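Specific mitochondrial acyl carrier protein (Toxoplasma, PDB 3CE7) probably carries growing acyl chains on a phosphopantetheine arm during mitochondrial fatty acid biosynthesis, as acyl carrier proteins do. Local coordinates at residues N18-Y23 / F92-R97; Y23-C28 / E36-S41. One frame throughout, in Å; residues are numbered along the deposited sequence.

Contact 1: N18-Y23 / F92-R97; sequences NAVTNY and FVVSER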
ATOM      1  N   ASN A  18      -4.662 -12.229  -3.461  1.00 17.37           N
ATOM      2  CA  ASN A  18      -4.597 -11.840  -4.875  1.00 17.60           C
ATOM      3  C   ASN A  18      -5.436 -10.595  -5.146  1.00 17.11           C
ATOM      4  O   ASN A  18      -4.949  -9.625  -5.745  1.00 17.45           O
ATOM      5  CB  ASN A  18      -5.009 -12.995  -5.791  1.00 18.62           C
ATOM      6  CG  ASN A  18      -3.923 -14.053  -5.928  1.00 20.70           C
ATOM      7  OD1 ASN A  18      -2.880 -13.985  -5.279  1.00 24.75           O
ATOM      8  ND2 ASN A  18      -4.180 -15.050  -6.777  1.00 24.80           N
ATOM      9  N   ALA A  19      -6.681 -10.604  -4.675  1.00 17.14           N
ATOM     10  CA  ALA A  19      -7.602  -9.495  -4.935  1.00 16.72           C
ATOM     11  C   ALA A  19      -7.136  -8.220  -4.241  1.00 16.42           C
ATOM     12  O   ALA A  19      -7.136  -7.140  -4.846  1.00 17.26           O
ATOM     13  CB  ALA A  19      -9.015  -9.872  -4.501  1.00 17.59           C
ATOM     14  N   VAL A  20      -6.722  -8.356  -2.982  1.00 15.35           N
ATOM     15  CA  VAL A  20      -6.260  -7.209  -2.203  1.00 15.22           C
ATOM     16  C   VAL A  20      -4.970  -6.639  -2.813  1.00 14.93           C
ATOM     17  O   VAL A  20      -4.808  -5.416  -2.892  1.00 15.65           O
ATOM     18  CB  VAL A  20      -6.084  -7.581  -0.711  1.00 15.02           C
ATOM     19  CG1 VAL A  20      -5.393  -6.468   0.055  1.00 16.03           C
ATOM     20  CG2 VAL A  20      -7.434  -7.883  -0.079  1.00 15.96           C
ATOM     21  N   THR A  21      -4.058  -7.512  -3.235  1.00 15.34           N
ATOM     22  CA  THR A  21      -2.806  -7.036  -3.827  1.00 15.32           C
ATOM     23  C   THR A  21      -3.067  -6.282  -5.137  1.00 15.22           C
ATOM     24  O   THR A  21      -2.577  -5.166  -5.330  1.00 15.28           O
ATOM     25  CB  THR A  21      -1.785  -8.173  -4.050  1.00 15.27           C
ATOM     26  OG1 THR A  21      -1.507  -8.833  -2.802  1.00 16.31           O
ATOM     27  CG2 THR A  21      -0.482  -7.586  -4.584  1.00 16.52           C
ATOM     28  N   ASN A  22      -3.878  -6.865  -6.013  1.00 15.44           N
ATOM     29  CA  ASN A  22      -4.262  -6.186  -7.255  1.00 16.10           C
ATOM     30  C   ASN A  22      -4.889  -4.815  -6.982  1.00 16.28           C
ATOM     31  O   ASN A  22      -4.546  -3.828  -7.637  1.00 16.67           O
ATOM     32  CB  ASN A  22      -5.195  -7.071  -8.100  1.00 16.31           C
ATOM     33  CG  ASN A  22      -4.445  -8.177  -8.827  1.00 17.26           C
ATOM     34  OD1 ASN A  22      -3.246  -8.060  -9.070  1.00 19.36           O
ATOM     35  ND2 ASN A  22      -5.147  -9.262  -9.168  1.00 19.99           N
ATOM     36  N   TYR A  23      -5.780  -4.743  -5.990  1.00 16.99           N
ATOM     37  CA  TYR A  23      -6.442  -3.494  -5.650  1.00 17.70           C
ATOM     38  C   TYR A  23      -5.445  -2.440  -5.173  1.00 17.20           C
ATOM     39  O   TYR A  23      -5.479  -1.269  -5.594  1.00 17.06           O
ATOM     40  CB  TYR A  23      -7.512  -3.728  -4.577  1.00 18.47           C
ATOM     41  CG  TYR A  23      -8.568  -2.655  -4.601  1.00 20.97           C
ATOM     42  CD1 TYR A  23      -9.668  -2.770  -5.452  1.00 23.10           C
ATOM     43  CD2 TYR A  23      -8.449  -1.511  -3.813  1.00 23.42           C
ATOM     44  CE1 TYR A  23     -10.637  -1.785  -5.510  1.00 24.48           C
ATOM     45  CE2 TYR A  23      -9.428  -0.510  -3.862  1.00 23.83           C
ATOM     46  CZ  TYR A  23     -10.512  -0.663  -4.719  1.00 24.02           C
ATOM     47  OH  TYR A  23     -11.501   0.304  -4.797  1.00 26.15           O
ATOM     48  N   PHE A  92      -0.432  -7.171   5.231  1.00 15.97           N
ATOM     49  CA  PHE A  92      -0.899  -6.690   6.532  1.00 16.51           C
ATOM     50  C   PHE A  92      -2.425  -6.567   6.538  1.00 16.15           C
ATOM     51  O   PHE A  92      -3.098  -6.944   7.512  1.00 16.32           O
ATOM     52  CB  PHE A  92      -0.265  -5.350   6.893  1.00 16.74           C
ATOM     53  CG  PHE A  92      -0.606  -4.903   8.281  1.00 17.04           C
ATOM     54  CD1 PHE A  92       0.006  -5.489   9.380  1.00 18.74           C
ATOM     55  CD2 PHE A  92      -1.592  -3.932   8.497  1.00 18.31           C
ATOM     56  CE1 PHE A  92      -0.322  -5.092  10.685  1.00 18.89           C
ATOM     57  CE2 PHE A  92      -1.922  -3.527   9.795  1.00 18.35           C
ATOM     58  CZ  PHE A  92      -1.295  -4.110  10.883  1.00 17.81           C
ATOM     59  N   VAL A  93      -2.975  -6.059   5.439  1.00 16.13           N
ATOM     60  CA  VAL A  93      -4.429  -5.906   5.338  1.00 16.38           C
ATOM     61  C   VAL A  93      -5.095  -7.273   5.480  1.00 16.66           C
ATOM     62  O   VAL A  93      -6.018  -7.446   6.288  1.00 17.01           O
ATOM     63  CB  VAL A  93      -4.840  -5.240   4.012  1.00 17.07           C
ATOM     64  CG1 VAL A  93      -6.341  -5.376   3.786  1.00 17.70           C
ATOM     65  CG2 VAL A  93      -4.433  -3.777   4.014  1.00 17.37           C
ATOM     66  N   VAL A  94      -4.623  -8.245   4.705  1.00 16.50           N
ATOM     67  CA  VAL A  94      -5.234  -9.570   4.724  1.00 16.81           C
ATOM     68  C   VAL A  94      -5.109 -10.190   6.115  1.00 17.53           C
ATOM     69  O   VAL A  94      -6.084 -10.723   6.648  1.00 18.02           O
ATOM     70  CB  VAL A  94      -4.661 -10.466   3.618  1.00 16.83           C
ATOM     71  CG1 VAL A  94      -5.049 -11.943   3.846  1.00 17.37           C
ATOM     72  CG2 VAL A  94      -5.155  -9.961   2.266  1.00 16.18           C
ATOM     73  N   SER A  95      -3.919 -10.078   6.711  1.00 17.79           N
ATOM     74  CA  SER A  95      -3.685 -10.645   8.041  0.50 18.56           C
ATOM     75  C   SER A  95      -4.638 -10.044   9.075  1.00 18.44           C
ATOM     76  O   SER A  95      -5.208 -10.777   9.891  1.00 19.46           O
ATOM     77  CB  SER A  95      -2.222 -10.484   8.468  0.50 18.58           C
ATOM     78  OG  SER A  95      -1.885  -9.129   8.663  0.50 19.54           O
ATOM     79  N   GLU A  96      -4.849  -8.732   9.017  1.00 18.84           N
ATOM     80  CA  GLU A  96      -5.741  -8.085   9.982  1.00 18.90           C
ATOM     81  C   GLU A  96      -7.181  -8.523   9.772  1.00 18.72           C
ATOM     82  O   GLU A  96      -7.896  -8.833  10.729  1.00 19.26           O
ATOM     83  CB  GLU A  96      -5.621  -6.569   9.917  1.00 19.29           C
ATOM     84  CG  GLU A  96      -4.311  -6.051  10.509  1.00 20.69           C
ATOM     85  CD  GLU A  96      -4.202  -6.309  12.006  1.00 23.18           C
ATOM     86  OE1 GLU A  96      -4.980  -5.706  12.784  1.00 25.51           O
ATOM     87  OE2 GLU A  96      -3.344  -7.120  12.402  1.00 25.52           O
ATOM     88  N   ARG A  97      -7.607  -8.557   8.516  1.00 18.25           N
ATOM     89  CA  ARG A  97      -8.989  -8.915   8.223  1.00 18.39           C
ATOM     90  C   ARG A  97      -9.255 -10.395   8.504  1.00 18.45           C
ATOM     91  O   ARG A  97     -10.378 -10.766   8.843  1.00 19.07           O
ATOM     92  CB  ARG A  97      -9.348  -8.562   6.779  1.00 18.68           C
ATOM     93  CG  ARG A  97      -9.329  -7.058   6.490  1.00 18.79           C
ATOM     94  CD  ARG A  97     -10.223  -6.249   7.440  1.00 20.44           C
ATOM     95  NE  ARG A  97     -11.629  -6.640   7.348  1.00 21.27           N
ATOM     96  CZ  ARG A  97     -12.630  -5.996   7.942  1.00 25.82           C
ATOM     97  NH1 ARG A  97     -12.395  -4.904   8.666  1.00 25.54           N
ATOM     98  NH2 ARG A  97     -13.873  -6.434   7.793  1.00 26.55           N
TER

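Contact 2: Y23-C28 / E36-S41; sequences YIVGMC and EKVTPS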
ATOM      1  N   TYR A  23      -5.780  -4.743  -5.990  1.00 16.99           N
ATOM      2  CA  TYR A  23      -6.442  -3.494  -5.650  1.00 17.70           C
ATOM      3  C   TYR A  23      -5.445  -2.440  -5.173  1.00 17.20           C
ATOM      4  O   TYR A  23      -5.479  -1.269  -5.594  1.00 17.06           O
ATOM      5  CB  TYR A  23      -7.512  -3.728  -4.577  1.00 18.47           C
ATOM      6  CG  TYR A  23      -8.568  -2.655  -4.601  1.00 20.97           C
ATOM      7  CD1 TYR A  23      -9.668  -2.770  -5.452  1.00 23.10           C
ATOM      8  CD2 TYR A  23      -8.449  -1.511  -3.813  1.00 23.42           C
ATOM      9  CE1 TYR A  23     -10.637  -1.785  -5.510  1.00 24.48           C
ATOM     10  CE2 TYR A  23      -9.428  -0.510  -3.862  1.00 23.83           C
ATOM     11  CZ  TYR A  23     -10.512  -0.663  -4.719  1.00 24.02           C
ATOM     12  OH  TYR A  23     -11.501   0.304  -4.797  1.00 26.15           O
ATOM     13  N   ILE A  24      -4.540  -2.867  -4.299  1.00 16.38           N
ATOM     14  CA  ILE A  24      -3.561  -1.968  -3.704  1.00 17.01           C
ATOM     15  C   ILE A  24      -2.563  -1.455  -4.749  1.00 16.27           C
ATOM     16  O   ILE A  24      -2.179  -0.291  -4.713  1.00 17.02           O
ATOM     17  CB  ILE A  24      -2.897  -2.632  -2.482  1.00 17.16           C
ATOM     18  CG1 ILE A  24      -3.907  -2.631  -1.324  1.00 18.15           C
ATOM     19  CG2 ILE A  24      -1.574  -1.953  -2.119  1.00 17.97           C
ATOM     20  CD1 ILE A  24      -3.450  -3.289  -0.043  1.00 19.78           C
ATOM     21  N   VAL A  25      -2.181  -2.309  -5.697  1.00 16.20           N
ATOM     22  CA  VAL A  25      -1.366  -1.858  -6.836  1.00 16.27           C
ATOM     23  C   VAL A  25      -2.090  -0.731  -7.587  1.00 16.39           C
ATOM     24  O   VAL A  25      -1.492   0.316  -7.852  1.00 17.17           O
ATOM     25  CB  VAL A  25      -0.994  -3.021  -7.790  1.00 16.71           C
ATOM     26  CG1 VAL A  25      -0.355  -2.496  -9.096  1.00 17.19           C
ATOM     27  CG2 VAL A  25      -0.034  -3.969  -7.091  1.00 16.78           C
ATOM     28  N   GLY A  26      -3.375  -0.932  -7.870  1.00 16.69           N
ATOM     29  CA  GLY A  26      -4.198   0.097  -8.529  1.00 17.02           C
ATOM     30  C   GLY A  26      -4.261   1.404  -7.756  1.00 17.45           C
ATOM     31  O   GLY A  26      -4.171   2.495  -8.344  1.00 17.92           O
ATOM     32  N   MET A  27      -4.407   1.305  -6.438  1.00 17.84           N
ATOM     33  CA  MET A  27      -4.432   2.493  -5.578  1.00 17.99           C
ATOM     34  C   MET A  27      -3.109   3.247  -5.657  1.00 18.20           C
ATOM     35  O   MET A  27      -3.087   4.482  -5.727  1.00 17.97           O
ATOM     36  CB  MET A  27      -4.667   2.101  -4.122  1.00 18.88           C
ATOM     37  CG  MET A  27      -6.052   1.577  -3.831  1.00 19.06           C
ATOM     38  SD  MET A  27      -6.185   0.993  -2.130  1.00 19.12           S
ATOM     39  CE  MET A  27      -5.775   2.450  -1.190  1.00 20.67           C
ATOM     40  N   CYS A  28      -2.012   2.489  -5.612  1.00 17.26           N
ATOM     41  CA  CYS A  28      -0.680   3.065  -5.604  1.00 17.55           C
ATOM     42  C   CYS A  28      -0.420   3.811  -6.905  1.00 17.31           C
ATOM     43  O   CYS A  28       0.200   4.870  -6.897  1.00 16.89           O
ATOM     44  CB  CYS A  28       0.368   1.978  -5.424  1.00 16.94           C
ATOM     45  SG  CYS A  28       2.082   2.620  -5.421  1.00 18.36           S
ATOM     46  N   GLU A  36       4.948   5.391 -14.948  1.00 25.33           N
ATOM     47  CA  GLU A  36       5.763   4.771 -13.898  1.00 24.80           C
ATOM     48  C   GLU A  36       5.233   3.374 -13.623  1.00 23.81           C
ATOM     49  O   GLU A  36       4.018   3.175 -13.539  1.00 24.24           O
ATOM     50  CB  GLU A  36       5.726   5.612 -12.613  1.00 25.25           C
ATOM     51  CG  GLU A  36       6.693   5.181 -11.536  1.00 26.75           C
ATOM     52  CD  GLU A  36       8.120   5.663 -11.761  1.00 28.73           C
ATOM     53  OE1 GLU A  36       8.382   6.407 -12.742  1.00 31.57           O
ATOM     54  OE2 GLU A  36       8.980   5.283 -10.943  1.00 28.11           O
ATOM     55  N   LYS A  37       6.139   2.411 -13.475  1.00 22.47           N
ATOM     56  CA  LYS A  37       5.750   1.022 -13.264  1.00 21.73           C
ATOM     57  C   LYS A  37       5.917   0.597 -11.812  1.00 20.40           C
ATOM     58  O   LYS A  37       6.974   0.803 -11.210  1.00 20.72           O
ATOM     59  CB  LYS A  37       6.548   0.100 -14.196  1.00 21.79           C
ATOM     60  CG  LYS A  37       6.100   0.220 -15.663  1.00 22.52           C
ATOM     61  CD  LYS A  37       7.034  -0.513 -16.634  1.00 23.77           C
ATOM     62  CE  LYS A  37       8.329   0.243 -16.854  1.00 27.29           C
ATOM     63  NZ  LYS A  37       9.244  -0.461 -17.819  1.00 29.09           N
ATOM     64  N   VAL A  38       4.871  -0.009 -11.258  1.00 19.04           N
ATOM     65  CA  VAL A  38       4.932  -0.500  -9.886  1.00 17.91           C
ATOM     66  C   VAL A  38       4.433  -1.946  -9.822  1.00 17.99           C
ATOM     67  O   VAL A  38       3.417  -2.284 -10.427  1.00 18.20           O
ATOM     68  CB  VAL A  38       4.123   0.418  -8.918  1.00 18.21           C
ATOM     69  CG1 VAL A  38       2.650   0.503  -9.332  1.00 18.02           C
ATOM     70  CG2 VAL A  38       4.256  -0.055  -7.477  1.00 18.09           C
ATOM     71  N   THR A  39       5.181  -2.790  -9.114  1.00 17.42           N
ATOM     72  CA  THR A  39       4.771  -4.168  -8.850  1.00 17.75           C
ATOM     73  C   THR A  39       4.705  -4.385  -7.338  1.00 17.24           C
ATOM     74  O   THR A  39       5.178  -3.537  -6.563  1.00 17.76           O
ATOM     75  CB  THR A  39       5.772  -5.180  -9.423  1.00 17.91           C
ATOM     76  OG1 THR A  39       6.952  -5.174  -8.612  1.00 18.19           O
ATOM     77  CG2 THR A  39       6.112  -4.857 -10.878  1.00 18.81           C
ATOM     78  N   PRO A  40       4.129  -5.520  -6.892  1.00 17.46           N
ATOM     79  CA  PRO A  40       4.056  -5.709  -5.435  1.00 17.47           C
ATOM     80  C   PRO A  40       5.425  -5.762  -4.739  1.00 17.83           C
ATOM     81  O   PRO A  40       5.517  -5.461  -3.549  1.00 18.29           O
ATOM     82  CB  PRO A  40       3.318  -7.042  -5.287  1.00 17.55           C
ATOM     83  CG  PRO A  40       2.570  -7.206  -6.585  1.00 17.63           C
ATOM     84  CD  PRO A  40       3.491  -6.633  -7.619  1.00 17.83           C
ATOM     85  N   SER A  41       6.477  -6.126  -5.464  1.00 18.52           N
ATOM     86  CA  SER A  41       7.801  -6.211  -4.846  1.00 19.53           C
ATOM     87  C   SER A  41       8.663  -4.954  -5.035  1.00 19.47           C
ATOM     88  O   SER A  41       9.780  -4.877  -4.502  1.00 19.45           O
ATOM     89  CB  SER A  41       8.548  -7.447  -5.348  1.00 20.62           C
ATOM     90  OG  SER A  41       8.753  -7.345  -6.739  1.00 23.62           O
TER

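Contact 1: N18-Y23 / F92-R97
Val20 of helix 17-29 projects between Val93 and Val94, two successive residues of helix 86-98; its CG1 touches both of them, and its CG2 meets Val94 alone. CG1 lies 4.0 Å from Val93 CG1, while CG2 lies 3.9 Å from Val94 CG2. This placing of the two methyls follows from the first torsion: with chi1 at 171°, CG1 stands trans to the Val20 backbone N, and CG2 takes the place beside that nitrogen. Val94 answers with a single methyl, CG2, which also meets the branch carbon Val20 CB at 3.9 Å and is 4.1 Å from Val20 CG1; this one group therefore rests on the whole fork of Val20. In both pairs the side chains meet at a slant. All of the contact is apolar, and the nearest backbone approach of the two segments is 7.4 Å, between the CA atoms of Val20 and Val94. Pairing the first and last long helices in this way is part of the helical bundle of acyl carrier proteins, in which helix 57-71 supplies a further wall: Val93 also touches Val67 and Phe71 there. Ala90, about one turn before Val93 and Val94, adds to the surface under Val20. The neighbouring Thr21 also touches Ala90, and its OG1 is hydrogen-bonded to Ile17 O, one turn earlier in its own helix, and to Gln87 NE2 of helix 86-98.

Contact 2: Y23-C28 / E36-S41
Residues 36-41 run as an extended, irregular chain that turns at Pro40 and passes alongside helix 17-29, with the CA atoms of Val25 and Pro40 6.8 Å apart and no hydrogen bond joining the two segments. This is part of the long connection between the first two long helices of the acyl carrier protein four-helix fold, here laid against the helix that it follows. Two helix residues one turn apart, Val25 and Cys28, face it. Val25 divides its methyls: CG2 approaches Pro40 CG at 4.2 Å, the valine crossing the proline at a slant, whereas CG1 is turned to Val38, 4.0 Å from its carbonyl O and 4.3 Å from its CG1. At that distance the methyl comes near the carbonyl oxygen without pressing on it. Val38 itself is forked, with chi1 at 59° placing CG1 between its own N and carbonyl carbon and CG2 trans to the N; the first branch faces Val25 and the second Cys28. Leu86, at the start of helix 86-98, touches both Val38 and Cys28, and Leu32 and Leu47 pack on Val38 from loops, which makes this a small apolar cluster at the edge of the bundle. Pro40 is joined to helix 86-98 as well, through a backbone hydrogen bond with Gln87. Beyond it the chain bends, and Ser41 N makes a weak hydrogen bond to Thr39 OG1, 3.3 Å long and bent to 135° at the hydrogen. Cys28 SG, trans to its backbone N at chi1 179°, ends 4.0 Å from Val38 CG2.

Both contacts draw on helix 17-29, whose earlier turns serve contact 1 and whose later turns serve contact 2; their ranges overlap at Tyr23, which takes no part in either contact, and their centres are 13 Å apart. Along the chain contact 2 is nested: its loop segment 36-41 follows the helix closely, whereas contact 1 spans 68 intervening residues to reach helix 86-98. They are in direct touch, Thr21 CG2 lying 3.7 Å from Pro40 CG and Val93 CG2 4.2 Å from Ile24 CD1. The apolar packing is thus continuous, so one helix is held against both the last long helix and its own following loop within the compact acyl carrier bundle.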